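Local coordinates for glycoside hydrolase family protein (Novosphingobium sp. PP1Y, PDB 6Q2F) that acts as an alpha-L-rhamnosidase, a glycoside hydrolase expected to release L-rhamnose from alpha-linked rhamnosides, at residues 581-585 and 597-601; 466-472 and 560-565; 631-636 and 763-769; 390-394 and 588-592. All coordinates share one frame. Numbering follows the deposited sequence.

Contact 1: residues 581-585 and 597-601; sequences YGEAL and AMRSH. With NA (sodium ion), chain B.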
loop_
_atom_site.group_PDB
_atom_site.type_symbol
_atom_site.label_atom_id
_atom_site.label_comp_id
_atom_site.label_asym_id
_atom_site.label_seq_id
_atom_site.Cartn_x
_atom_site.Cartn_y
_atom_site.Cartn_z
ATOM N N TYR A 581 8.387 1.479 -11.678
ATOM C CA TYR A 581 8.075 1.498 -10.253
ATOM C C TYR A 581 6.619 1.077 -10.081
ATOM O O TYR A 581 5.723 1.682 -10.678
ATOM C CB TYR A 581 8.265 2.892 -9.670
ATOM C CG TYR A 581 9.685 3.341 -9.516
ATOM C CD1 TYR A 581 10.385 3.865 -10.582
ATOM C CD2 TYR A 581 10.314 3.279 -8.272
ATOM C CE1 TYR A 581 11.689 4.277 -10.428
ATOM C CE2 TYR A 581 11.588 3.709 -8.099
ATOM C CZ TYR A 581 12.282 4.207 -9.167
ATOM O OH TYR A 581 13.571 4.612 -8.977
ATOM N N GLY A 582 6.371 0.066 -9.255
ATOM C CA GLY A 582 5.029 -0.496 -9.234
ATOM C C GLY A 582 4.457 -0.644 -7.838
ATOM O O GLY A 582 4.890 -1.499 -7.061
ATOM N N GLU A 583 3.468 0.186 -7.524
ATOM C CA GLU A 583 2.704 0.016 -6.304
ATOM C C GLU A 583 1.565 -0.947 -6.590
ATOM O O GLU A 583 1.340 -1.354 -7.728
ATOM C CB GLU A 583 2.169 1.358 -5.793
ATOM C CG GLU A 583 3.218 2.326 -5.360
ATOM C CD GLU A 583 2.636 3.544 -4.616
ATOM O OE1 GLU A 583 1.395 3.683 -4.539
ATOM O OE2 GLU A 583 3.437 4.350 -4.113
ATOM N N ALA A 584 0.823 -1.298 -5.552
ATOM C CA ALA A 584 -0.298 -2.206 -5.718
ATOM C C ALA A 584 -1.548 -1.684 -5.027
ATOM O O ALA A 584 -2.051 -0.616 -5.375
ATOM C CB ALA A 584 0.080 -3.606 -5.216
ATOM N N LEU A 585 -2.106 -2.458 -4.103
ATOM C CA LEU A 585 -3.297 -2.083 -3.333
ATOM C C LEU A 585 -3.090 -1.012 -2.283
ATOM O O LEU A 585 -3.849 -0.103 -2.198
ATOM C CB LEU A 585 -4.010 -3.301 -2.749
ATOM C CG LEU A 585 -4.294 -4.449 -3.697
ATOM C CD1 LEU A 585 -4.856 -5.646 -2.984
ATOM C CD2 LEU A 585 -5.192 -4.026 -4.809
ATOM N N ALA A 597 1.575 -10.461 -6.716
ATOM C CA ALA A 597 1.510 -10.725 -8.149
ATOM C C ALA A 597 1.460 -9.419 -8.926
ATOM O O ALA A 597 2.123 -9.264 -9.953
ATOM C CB ALA A 597 0.289 -11.599 -8.454
HETATM N N MSE A 598 0.721 -8.456 -8.412
HETATM C CA MSE A 598 0.555 -7.155 -9.071
HETATM C C MSE A 598 1.890 -6.422 -9.231
HETATM O O MSE A 598 2.023 -5.572 -10.101
HETATM C CB MSE A 598 -0.427 -6.303 -8.284
HETATM C CG MSE A 598 -1.862 -6.773 -8.403
HETATM SE SE MSE A 598 -2.907 -6.088 -6.918
HETATM C CE MSE A 598 -2.987 -4.221 -7.564
ATOM N N ARG A 599 2.883 -6.775 -8.410
ATOM C CA ARG A 599 4.169 -6.092 -8.461
ATOM C C ARG A 599 5.292 -6.969 -8.995
ATOM O O ARG A 599 6.415 -6.486 -9.155
ATOM C CB ARG A 599 4.527 -5.545 -7.074
ATOM C CG ARG A 599 3.660 -4.381 -6.619
ATOM C CD ARG A 599 4.016 -3.831 -5.199
ATOM N NE ARG A 599 3.473 -4.695 -4.169
ATOM C CZ ARG A 599 3.202 -4.318 -2.929
ATOM N NH1 ARG A 599 3.426 -3.071 -2.541
ATOM N NH2 ARG A 599 2.700 -5.194 -2.077
ATOM N N SER A 600 5.003 -8.225 -9.327
ATOM C CA SER A 600 6.037 -9.196 -9.663
ATOM C C SER A 600 6.720 -8.895 -10.991
ATOM O O SER A 600 7.833 -9.368 -11.232
ATOM C CB SER A 600 5.411 -10.595 -9.695
ATOM O OG SER A 600 4.404 -10.641 -10.696
ATOM N N HIS A 601 6.053 -8.158 -11.868
ATOM C CA HIS A 601 6.584 -7.795 -13.178
ATOM C C HIS A 601 7.322 -6.469 -13.175
ATOM O O HIS A 601 8.013 -6.158 -14.149
ATOM C CB HIS A 601 5.449 -7.723 -14.207
ATOM C CG HIS A 601 4.555 -8.923 -14.208
ATOM N ND1 HIS A 601 4.968 -10.157 -14.666
ATOM C CD2 HIS A 601 3.260 -9.074 -13.834
ATOM C CE1 HIS A 601 3.970 -11.016 -14.561
ATOM N NE2 HIS A 601 2.927 -10.386 -14.052
HETATM NA NA NA B . 0.050 5.336 -3.352
HETATM O O HOH W 1 2.846 -2.868 -9.638
#
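R599 lays its side chain over the backbone of G582 and E583 and over the methyl of A584: A584 CB sits 3.7 Å from R599 NE, against one face of the guanidinium. G582 has no side chain and offers its carbonyl, G582 O lying 3.1 Å from R599 CD. The polar end of R599 is held by the D595 and M606 carbonyls and by a salt bridge with D625. Selenomethionine M598 packs against A584 and L585, its CE 3.9 Å from A584 CB and 3.5 Å from L585 CD2. The two backbones are linked through water 1, which donates to E583 O and M598 O, both at 2.9 Å. Strand 579-582 belongs to a closed ring of eight parallel strands, a (beta/alpha)8 barrel, and E583 lies on the C-terminal side of the barrel strands. There E583 OE1 binds the sodium ion at 2.4 Å, together with D503, S504, E586 and E644. E583 directs its CA-to-CB bond away from 597-601 and its side chain stays at least 5.5 Å from that segment, so 597-601 meets the backbone here, consistent with a separation of packing and sodium site.

Contact 2: residues 466-472 and 560-565; sequences KFDGEAV and LLASEH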
loop_
_atom_site.group_PDB
_atom_site.type_symbol
_atom_site.label_atom_id
_atom_site.label_comp_id
_atom_site.label_asym_id
_atom_site.label_seq_id
_atom_site.Cartn_x
_atom_site.Cartn_y
_atom_site.Cartn_z
ATOM N N LYS A 466 -8.678 -3.120 -17.152
ATOM C CA LYS A 466 -7.452 -3.648 -16.570
ATOM C C LYS A 466 -7.269 -5.142 -16.825
ATOM O O LYS A 466 -6.176 -5.666 -16.576
ATOM C CB LYS A 466 -7.441 -3.368 -15.062
ATOM C CG LYS A 466 -7.745 -1.903 -14.683
ATOM C CD LYS A 466 -6.509 -1.022 -14.847
ATOM C CE LYS A 466 -6.839 0.458 -14.538
ATOM N NZ LYS A 466 -6.970 1.305 -15.775
ATOM N N PHE A 467 -8.306 -5.834 -17.295
ATOM C CA PHE A 467 -8.235 -7.264 -17.567
ATOM C C PHE A 467 -7.978 -7.586 -19.034
ATOM O O PHE A 467 -7.909 -8.766 -19.388
ATOM C CB PHE A 467 -9.532 -7.939 -17.097
ATOM C CG PHE A 467 -9.984 -7.503 -15.728
ATOM C CD1 PHE A 467 -9.180 -7.733 -14.618
ATOM C CD2 PHE A 467 -11.222 -6.885 -15.550
ATOM C CE1 PHE A 467 -9.579 -7.341 -13.354
ATOM C CE2 PHE A 467 -11.625 -6.482 -14.282
ATOM C CZ PHE A 467 -10.797 -6.702 -13.182
ATOM N N ASP A 468 -7.830 -6.573 -19.884
ATOM C CA ASP A 468 -7.700 -6.733 -21.332
ATOM C C ASP A 468 -6.323 -6.251 -21.764
ATOM O O ASP A 468 -6.104 -5.046 -21.906
ATOM C CB ASP A 468 -8.809 -5.968 -22.062
ATOM C CG ASP A 468 -8.815 -6.230 -23.565
ATOM O OD1 ASP A 468 -7.763 -6.078 -24.218
ATOM O OD2 ASP A 468 -9.881 -6.612 -24.091
ATOM N N GLY A 469 -5.418 -7.202 -22.017
ATOM C CA GLY A 469 -4.030 -6.845 -22.288
ATOM C C GLY A 469 -3.867 -5.962 -23.514
ATOM O O GLY A 469 -3.041 -5.042 -23.531
ATOM N N GLU A 470 -4.627 -6.253 -24.578
ATOM C CA GLU A 470 -4.534 -5.429 -25.774
ATOM C C GLU A 470 -4.966 -3.992 -25.494
ATOM O O GLU A 470 -4.353 -3.046 -25.993
ATOM C CB GLU A 470 -5.375 -6.037 -26.898
ATOM C CG GLU A 470 -5.506 -5.128 -28.110
ATOM C CD GLU A 470 -4.173 -4.850 -28.788
ATOM O OE1 GLU A 470 -3.210 -5.652 -28.612
ATOM O OE2 GLU A 470 -4.079 -3.832 -29.497
ATOM N N ALA A 471 -6.045 -3.811 -24.733
ATOM C CA ALA A 471 -6.530 -2.462 -24.459
ATOM C C ALA A 471 -5.513 -1.696 -23.615
ATOM O O ALA A 471 -5.225 -0.520 -23.878
ATOM C CB ALA A 471 -7.883 -2.525 -23.740
ATOM N N VAL A 472 -4.938 -2.375 -22.614
ATOM C CA VAL A 472 -3.899 -1.782 -21.782
ATOM C C VAL A 472 -2.717 -1.353 -22.639
ATOM O O VAL A 472 -2.202 -0.236 -22.498
ATOM C CB VAL A 472 -3.479 -2.767 -20.676
ATOM C CG1 VAL A 472 -2.243 -2.230 -19.962
ATOM C CG2 VAL A 472 -4.621 -2.952 -19.684
ATOM N N LEU A 560 -5.917 -11.861 -14.196
ATOM C CA LEU A 560 -5.808 -11.023 -15.385
ATOM C C LEU A 560 -5.298 -9.625 -15.034
ATOM O O LEU A 560 -4.534 -9.033 -15.797
ATOM C CB LEU A 560 -7.152 -10.974 -16.118
ATOM C CG LEU A 560 -7.688 -12.314 -16.676
ATOM C CD1 LEU A 560 -9.089 -12.163 -17.245
ATOM C CD2 LEU A 560 -6.762 -12.901 -17.731
ATOM N N LEU A 561 -5.684 -9.101 -13.869
ATOM C CA LEU A 561 -5.118 -7.830 -13.410
ATOM C C LEU A 561 -3.594 -7.891 -13.434
ATOM O O LEU A 561 -2.930 -7.038 -14.032
ATOM C CB LEU A 561 -5.619 -7.513 -11.998
ATOM C CG LEU A 561 -5.093 -6.197 -11.457
ATOM C CD1 LEU A 561 -5.631 -5.018 -12.284
ATOM C CD2 LEU A 561 -5.494 -6.014 -9.975
ATOM N N ALA A 562 -3.030 -8.950 -12.840
ATOM C CA ALA A 562 -1.579 -9.073 -12.746
ATOM C C ALA A 562 -0.944 -9.268 -14.112
ATOM O O ALA A 562 0.082 -8.655 -14.422
ATOM C CB ALA A 562 -1.214 -10.229 -11.813
ATOM N N SER A 563 -1.523 -10.127 -14.944
ATOM C CA SER A 563 -0.881 -10.383 -16.229
ATOM C C SER A 563 -1.265 -9.361 -17.291
ATOM O O SER A 563 -0.394 -8.857 -18.007
ATOM C CB SER A 563 -1.214 -11.798 -16.727
ATOM O OG SER A 563 -2.577 -11.894 -17.092
ATOM N N GLU A 564 -2.553 -9.045 -17.404
ATOM C CA GLU A 564 -3.007 -8.223 -18.523
ATOM C C GLU A 564 -2.778 -6.733 -18.271
ATOM O O GLU A 564 -2.487 -5.989 -19.205
ATOM C CB GLU A 564 -4.488 -8.494 -18.833
ATOM C CG GLU A 564 -4.803 -9.974 -19.162
ATOM C CD GLU A 564 -3.793 -10.597 -20.130
ATOM O OE1 GLU A 564 -3.923 -10.350 -21.348
ATOM O OE2 GLU A 564 -2.860 -11.304 -19.668
ATOM N N HIS A 565 -2.864 -6.284 -17.032
ATOM C CA HIS A 565 -2.498 -4.893 -16.721
ATOM C C HIS A 565 -1.013 -4.778 -16.391
ATOM O O HIS A 565 -0.235 -4.227 -17.173
ATOM C CB HIS A 565 -3.385 -4.337 -15.606
ATOM C CG HIS A 565 -3.139 -2.884 -15.310
ATOM N ND1 HIS A 565 -2.645 -2.443 -14.097
ATOM C CD2 HIS A 565 -3.334 -1.772 -16.065
ATOM C CE1 HIS A 565 -2.563 -1.121 -14.114
ATOM N NE2 HIS A 565 -2.971 -0.687 -15.300
HETATM O O HOH W 2 -6.184 -10.134 -22.688
#
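K466 opens the segment by laying its aliphatic chain over the imidazole of H565: K466 CD is 3.7 Å from the ring centroid and 20° off the normal, a CH-pi contact, while K466 CB rests 3.7 Å from L561 CD1. The ammonium continues to E463, in a salt bridge, and to T139, whose hydroxyl also bonds H565 NE2. F467 follows, with F467 CB 4.0 Å from L560 CB and the ring edge directed at the backbone, F467 CD1 lying 3.8 Å from L561 N. D468 turns away and N-caps helix 469-487, D468 OD1 accepting from A471 N at 2.9 Å. The contact joins the helices that precede barrel strands 497-502 and 579-582, on the outside of the (beta/alpha)8 barrel. The second helix, 543-575, has a pi-type turn: H565 N keeps its alpha-helical bond to L561 O at 3.1 Å and adds a weak i to i-5 bond to L560 O at 3.4 Å. G469 permits the tightest approach, 4.1 Å from G469 CA to E564 CA, with a CA-H...O contact of 3.6 Å from G469 CA to E564 O; an ideal CB would clash with E564 OE1. Water 2 accepts from G469 N at 3.1 Å and donates to E564 OE1 at 2.6 Å. Further on, V472 packs at the edge of the H565 ring, V472 CG2 standing 4.0 Å from H565 CD2.

Contact 3: residues 631-636 and 763-769; sequences SVAHLY and DYINFNA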
loop_
_atom_site.group_PDB
_atom_site.type_symbol
_atom_site.label_atom_id
_atom_site.label_comp_id
_atom_site.label_asym_id
_atom_site.label_seq_id
_atom_site.Cartn_x
_atom_site.Cartn_y
_atom_site.Cartn_z
ATOM N N SER A 631 8.999 -8.592 -0.146
ATOM C CA SER A 631 8.997 -10.011 -0.490
ATOM C C SER A 631 9.087 -10.207 -1.997
ATOM O O SER A 631 9.806 -11.088 -2.474
ATOM C CB SER A 631 7.747 -10.683 0.073
ATOM O OG SER A 631 7.639 -10.446 1.472
ATOM N N VAL A 632 8.370 -9.385 -2.769
ATOM C CA VAL A 632 8.445 -9.492 -4.229
ATOM C C VAL A 632 9.886 -9.327 -4.685
ATOM O O VAL A 632 10.435 -10.177 -5.405
ATOM C CB VAL A 632 7.520 -8.458 -4.908
ATOM C CG1 VAL A 632 7.789 -8.434 -6.424
ATOM C CG2 VAL A 632 6.060 -8.813 -4.673
ATOM N N ALA A 633 10.529 -8.242 -4.246
ATOM C CA ALA A 633 11.887 -7.952 -4.692
ATOM C C ALA A 633 12.863 -9.055 -4.294
ATOM O O ALA A 633 13.829 -9.315 -5.012
ATOM C CB ALA A 633 12.345 -6.609 -4.131
ATOM N N HIS A 634 12.651 -9.685 -3.136
ATOM C CA HIS A 634 13.535 -10.772 -2.723
ATOM C C HIS A 634 13.306 -12.009 -3.587
ATOM O O HIS A 634 14.261 -12.629 -4.070
ATOM C CB HIS A 634 13.317 -11.115 -1.240
ATOM C CG HIS A 634 13.507 -9.962 -0.304
ATOM N ND1 HIS A 634 13.022 -9.976 0.987
ATOM C CD2 HIS A 634 14.121 -8.763 -0.461
ATOM C CE1 HIS A 634 13.322 -8.836 1.586
ATOM N NE2 HIS A 634 13.999 -8.087 0.731
ATOM N N LEU A 635 12.044 -12.373 -3.792
ATOM C CA LEU A 635 11.727 -13.593 -4.522
ATOM C C LEU A 635 11.971 -13.444 -6.020
ATOM O O LEU A 635 12.606 -14.314 -6.624
ATOM C CB LEU A 635 10.283 -14.000 -4.234
ATOM C CG LEU A 635 10.249 -14.637 -2.848
ATOM C CD1 LEU A 635 8.961 -14.323 -2.167
ATOM C CD2 LEU A 635 10.422 -16.153 -2.973
ATOM N N TYR A 636 11.526 -12.342 -6.632
ATOM C CA TYR A 636 11.629 -12.229 -8.084
ATOM C C TYR A 636 12.909 -11.545 -8.538
ATOM O O TYR A 636 13.115 -11.396 -9.744
ATOM C CB TYR A 636 10.388 -11.516 -8.656
ATOM C CG TYR A 636 9.153 -12.379 -8.507
ATOM C CD1 TYR A 636 8.436 -12.389 -7.315
ATOM C CD2 TYR A 636 8.722 -13.219 -9.553
ATOM C CE1 TYR A 636 7.323 -13.195 -7.164
ATOM C CE2 TYR A 636 7.610 -14.051 -9.398
ATOM C CZ TYR A 636 6.914 -14.028 -8.211
ATOM O OH TYR A 636 5.813 -14.820 -8.032
ATOM N N ASP A 763 9.947 -13.797 4.387
ATOM C CA ASP A 763 9.299 -13.248 3.207
ATOM C C ASP A 763 7.908 -13.857 3.102
ATOM O O ASP A 763 7.692 -15.013 3.490
ATOM C CB ASP A 763 10.068 -13.598 1.917
ATOM C CG ASP A 763 11.398 -12.883 1.795
ATOM O OD1 ASP A 763 11.496 -11.737 2.275
ATOM O OD2 ASP A 763 12.335 -13.476 1.194
ATOM N N TYR A 764 6.967 -13.093 2.565
ATOM C CA TYR A 764 5.719 -13.693 2.127
ATOM C C TYR A 764 5.927 -14.351 0.769
ATOM O O TYR A 764 6.692 -13.855 -0.066
ATOM C CB TYR A 764 4.618 -12.649 1.997
ATOM C CG TYR A 764 4.152 -12.076 3.301
ATOM C CD1 TYR A 764 3.552 -12.886 4.256
ATOM C CD2 TYR A 764 4.286 -10.722 3.574
ATOM C CE1 TYR A 764 3.098 -12.366 5.454
ATOM C CE2 TYR A 764 3.830 -10.193 4.768
ATOM C CZ TYR A 764 3.240 -11.017 5.699
ATOM O OH TYR A 764 2.806 -10.489 6.883
ATOM N N ILE A 765 5.242 -15.475 0.548
ATOM C CA ILE A 765 5.162 -16.102 -0.769
ATOM C C ILE A 765 3.693 -16.298 -1.095
ATOM O O ILE A 765 2.901 -16.679 -0.223
ATOM C CB ILE A 765 5.910 -17.454 -0.853
ATOM C CG1 ILE A 765 5.401 -18.441 0.193
ATOM C CG2 ILE A 765 7.389 -17.270 -0.666
ATOM C CD1 ILE A 765 5.911 -19.880 -0.065
ATOM N N ASN A 766 3.321 -16.002 -2.336
ATOM C CA ASN A 766 1.973 -16.208 -2.826
ATOM C C ASN A 766 1.930 -17.479 -3.670
ATOM O O ASN A 766 2.902 -18.245 -3.745
ATOM C CB ASN A 766 1.501 -14.969 -3.602
ATOM C CG ASN A 766 2.286 -14.738 -4.888
ATOM O OD1 ASN A 766 3.339 -15.340 -5.107
ATOM N ND2 ASN A 766 1.786 -13.833 -5.736
ATOM N N PHE A 767 0.784 -17.728 -4.306
ATOM C CA PHE A 767 0.632 -18.958 -5.074
ATOM C C PHE A 767 1.669 -19.038 -6.189
ATOM O O PHE A 767 2.300 -20.085 -6.376
ATOM C CB PHE A 767 -0.800 -19.052 -5.617
ATOM C CG PHE A 767 -1.032 -20.193 -6.588
ATOM C CD1 PHE A 767 -1.454 -21.440 -6.136
ATOM C CD2 PHE A 767 -0.863 -19.997 -7.950
ATOM C CE1 PHE A 767 -1.687 -22.489 -7.031
ATOM C CE2 PHE A 767 -1.098 -21.042 -8.873
ATOM C CZ PHE A 767 -1.521 -22.284 -8.410
ATOM N N ASN A 768 1.885 -17.941 -6.920
ATOM C CA ASN A 768 2.840 -17.972 -8.031
ATOM C C ASN A 768 4.252 -18.265 -7.537
ATOM O O ASN A 768 4.971 -19.078 -8.126
ATOM C CB ASN A 768 2.854 -16.654 -8.812
ATOM C CG ASN A 768 3.895 -16.683 -9.947
ATOM O OD1 ASN A 768 5.055 -16.280 -9.766
ATOM N ND2 ASN A 768 3.500 -17.219 -11.096
ATOM N N ALA A 769 4.682 -17.575 -6.482
ATOM C CA ALA A 769 6.003 -17.846 -5.929
ATOM C C ALA A 769 6.104 -19.294 -5.462
ATOM O O ALA A 769 7.085 -19.974 -5.756
ATOM C CB ALA A 769 6.312 -16.875 -4.789
HETATM O O HOH W 3 10.146 -9.561 3.020
HETATM O O HOH W 4 3.444 -13.293 -7.784
#
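Three direct hydrogen bonds tie the C-terminal part of helix 620-636 to segment 763-769. S631 OG accepts from Y764 N at 2.9 Å (155° at the hydrogen) and from water 3 at 3.1 Å, while its own proton goes to K627 O one turn earlier. H634 ND1 donates to D763 OD1 at 2.7 Å and 168°, a His-carboxylate pair; water 3 also donates to D763 OD1 at 2.7 Å, and D763 OD2 is taken by the hydroxyl of Y789. Helix 620-636 follows barrel strand 604-610 and precedes 642-649 in the chain, whereas strand 762-765 runs parallel to 734-737 in a separate mixed sheet, so the bonds dock that sheet on the outside of the (beta/alpha)8 barrel. The axes of helix segment 631-636 and strand segment 763-765 approach to 7.8 Å, at 75° between their N-to-C directions. L635 CD1 lies 3.1 Å from Y764 O and 3.7 Å from I765 CG2. Y636 OH donates to N768 OD1 at a very short 2.4 Å and accepts from water 4 at 2.8 Å. That water accepts from N766 ND2 at 2.7 Å, which also reaches D594. N766 OD1 caps helix 767-773, accepting from A769 N at 2.9 Å.

Contact 4: residues 390-394 and 588-592; sequences MSRDY and HRPML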
loop_
_atom_site.group_PDB
_atom_site.type_symbol
_atom_site.label_atom_id
_atom_site.label_comp_id
_atom_site.label_asym_id
_atom_site.label_seq_id
_atom_site.Cartn_x
_atom_site.Cartn_y
_atom_site.Cartn_z
HETATM N N MSE A 390 -16.297 -5.369 -2.692
HETATM C CA MSE A 390 -15.298 -6.190 -2.031
HETATM C C MSE A 390 -15.769 -6.756 -0.700
HETATM O O MSE A 390 -16.554 -6.134 0.010
HETATM C CB MSE A 390 -14.010 -5.383 -1.814
HETATM C CG MSE A 390 -13.230 -5.146 -3.104
HETATM SE SE MSE A 390 -12.823 -6.803 -4.013
HETATM C CE MSE A 390 -14.301 -6.850 -5.314
ATOM N N SER A 391 -15.301 -7.956 -0.371
ATOM C CA SER A 391 -15.356 -8.450 0.994
ATOM C C SER A 391 -13.922 -8.620 1.464
ATOM O O SER A 391 -13.025 -8.905 0.666
ATOM C CB SER A 391 -16.147 -9.768 1.109
ATOM O OG SER A 391 -17.483 -9.594 0.678
ATOM N N ARG A 392 -13.702 -8.390 2.728
ATOM C CA ARG A 392 -12.404 -8.510 3.278
ATOM C C ARG A 392 -11.903 -9.937 3.263
ATOM O O ARG A 392 -10.772 -10.199 3.009
ATOM C CB ARG A 392 -12.406 -7.933 4.670
ATOM C CG ARG A 392 -11.097 -8.102 5.375
ATOM C CD ARG A 392 -11.152 -7.595 6.795
ATOM N NE ARG A 392 -9.920 -6.882 7.105
ATOM C CZ ARG A 392 -9.345 -5.981 6.306
ATOM N NH1 ARG A 392 -9.849 -5.689 5.125
ATOM N NH2 ARG A 392 -8.251 -5.394 6.695
ATOM N N ASP A 393 -12.785 -10.858 3.546
ATOM C CA ASP A 393 -12.479 -12.280 3.665
ATOM C C ASP A 393 -13.651 -13.033 3.062
ATOM O O ASP A 393 -14.708 -13.146 3.688
ATOM C CB ASP A 393 -12.259 -12.680 5.128
ATOM C CG ASP A 393 -12.002 -14.172 5.296
ATOM O OD1 ASP A 393 -11.809 -14.877 4.280
ATOM O OD2 ASP A 393 -11.968 -14.634 6.452
ATOM N N TYR A 394 -13.467 -13.549 1.846
ATOM C CA TYR A 394 -14.570 -14.235 1.197
ATOM C C TYR A 394 -14.874 -15.574 1.853
ATOM O O TYR A 394 -15.974 -16.107 1.667
ATOM C CB TYR A 394 -14.270 -14.406 -0.288
ATOM C CG TYR A 394 -14.556 -13.155 -1.087
ATOM C CD1 TYR A 394 -15.861 -12.833 -1.441
ATOM C CD2 TYR A 394 -13.541 -12.291 -1.477
ATOM C CE1 TYR A 394 -16.156 -11.708 -2.171
ATOM C CE2 TYR A 394 -13.833 -11.138 -2.216
ATOM C CZ TYR A 394 -15.154 -10.859 -2.561
ATOM O OH TYR A 394 -15.491 -9.741 -3.300
ATOM N N HIS A 588 -5.829 -1.627 2.538
ATOM C CA HIS A 588 -6.840 -2.690 2.704
ATOM C C HIS A 588 -7.083 -3.360 1.349
ATOM O O HIS A 588 -6.126 -3.801 0.699
ATOM C CB HIS A 588 -8.071 -2.108 3.361
ATOM C CG HIS A 588 -7.825 -1.608 4.744
ATOM N ND1 HIS A 588 -7.265 -0.376 4.998
ATOM C CD2 HIS A 588 -8.049 -2.177 5.950
ATOM C CE1 HIS A 588 -7.165 -0.201 6.303
ATOM N NE2 HIS A 588 -7.632 -1.279 6.905
ATOM N N ARG A 589 -8.327 -3.449 0.877
ATOM C CA ARG A 589 -8.667 -4.263 -0.283
ATOM C C ARG A 589 -9.571 -3.450 -1.196
ATOM O O ARG A 589 -10.798 -3.620 -1.197
ATOM C CB ARG A 589 -9.320 -5.579 0.151
ATOM C CG ARG A 589 -9.506 -6.581 -1.009
ATOM C CD ARG A 589 -10.020 -7.926 -0.523
ATOM N NE ARG A 589 -9.711 -8.974 -1.496
ATOM C CZ ARG A 589 -9.963 -10.268 -1.327
ATOM N NH1 ARG A 589 -10.546 -10.704 -0.210
ATOM N NH2 ARG A 589 -9.625 -11.127 -2.281
ATOM N N PRO A 590 -8.994 -2.535 -1.978
ATOM C CA PRO A 590 -9.825 -1.667 -2.826
ATOM C C PRO A 590 -10.410 -2.390 -4.030
ATOM O O PRO A 590 -11.428 -1.943 -4.565
ATOM C CB PRO A 590 -8.848 -0.568 -3.259
ATOM C CG PRO A 590 -7.533 -1.242 -3.238
ATOM C CD PRO A 590 -7.569 -2.213 -2.092
HETATM N N MSE A 591 -9.792 -3.486 -4.470
HETATM C CA MSE A 591 -10.316 -4.288 -5.579
HETATM C C MSE A 591 -9.720 -5.690 -5.499
HETATM O O MSE A 591 -8.863 -5.946 -4.650
HETATM C CB MSE A 591 -9.973 -3.667 -6.920
HETATM C CG MSE A 591 -8.482 -3.708 -7.207
HETATM SE SE MSE A 591 -7.908 -2.945 -8.898
HETATM C CE MSE A 591 -8.829 -4.097 -10.175
ATOM N N LEU A 592 -10.171 -6.586 -6.380
ATOM C CA LEU A 592 -9.579 -7.912 -6.474
ATOM C C LEU A 592 -8.150 -7.804 -6.976
ATOM O O LEU A 592 -7.780 -6.877 -7.704
ATOM C CB LEU A 592 -10.386 -8.816 -7.410
ATOM C CG LEU A 592 -11.789 -9.111 -6.889
ATOM C CD1 LEU A 592 -12.612 -9.882 -7.933
ATOM C CD2 LEU A 592 -11.676 -9.902 -5.556
#
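E741 and D750 make the strongest polar links, each serving both segments. E741 forms a salt bridge with R589 NH2 and accepts from Y394 N; D750 bonds H588 NE2 and pairs with R392 NH2. R392 is poorly ordered, so its place in the plane at the edge of the H588 ring, R392 NH2 3.3 Å from H588 CD2, is less certain. The direct bonds are weaker: R589 NH1 donates to S391 O at 3.2 Å and to R392 O at 3.3 Å, both weak, with angles of 124° and 132° at the hydrogen. Y394 CE2 lies over one face of the R589 guanidinium, the closest pair being Y394 CD2 to R589 NH1, 3.6 Å, and Y394 makes a cation-pi interaction with R554. Outward from these, selenomethionine M390 brings its CG to 3.4 Å from R589 O and its SE to 3.6 Å from L592 CD2, which also lies 4.2 Å from Y394 CE2. Segment 588-592 belongs to the loop that joins barrel strands 579-582 and 604-610. On it the irregular chain between helix 382-385 and strand 413-414 settles, while L592 packs on R554 and L557, and M591 on L561, of helix 543-575.

In the fold
All four contacts gather around the (beta/alpha)8 barrel. Helix 543-575 ties together contacts 1, 2 and 4: L561 CD2 lies 3.9 Å from M598 CE and 3.3 Å from L592 O. The loop between strands 579-582 and 604-610 supplies segments to contacts 1 and 4, whose centres are about 17 Å apart and whose segments interleave along the chain; contact 2 falls wholly between the two segments of contact 4. Contact 3 closes later and touches contact 1, centres about 11 Å apart, through V632 and Y636. Segments far apart in sequence, and the sheet holding strand 762-765, thus meet one sector of the barrel, near strand 579-582, beside which E583 binds sodium.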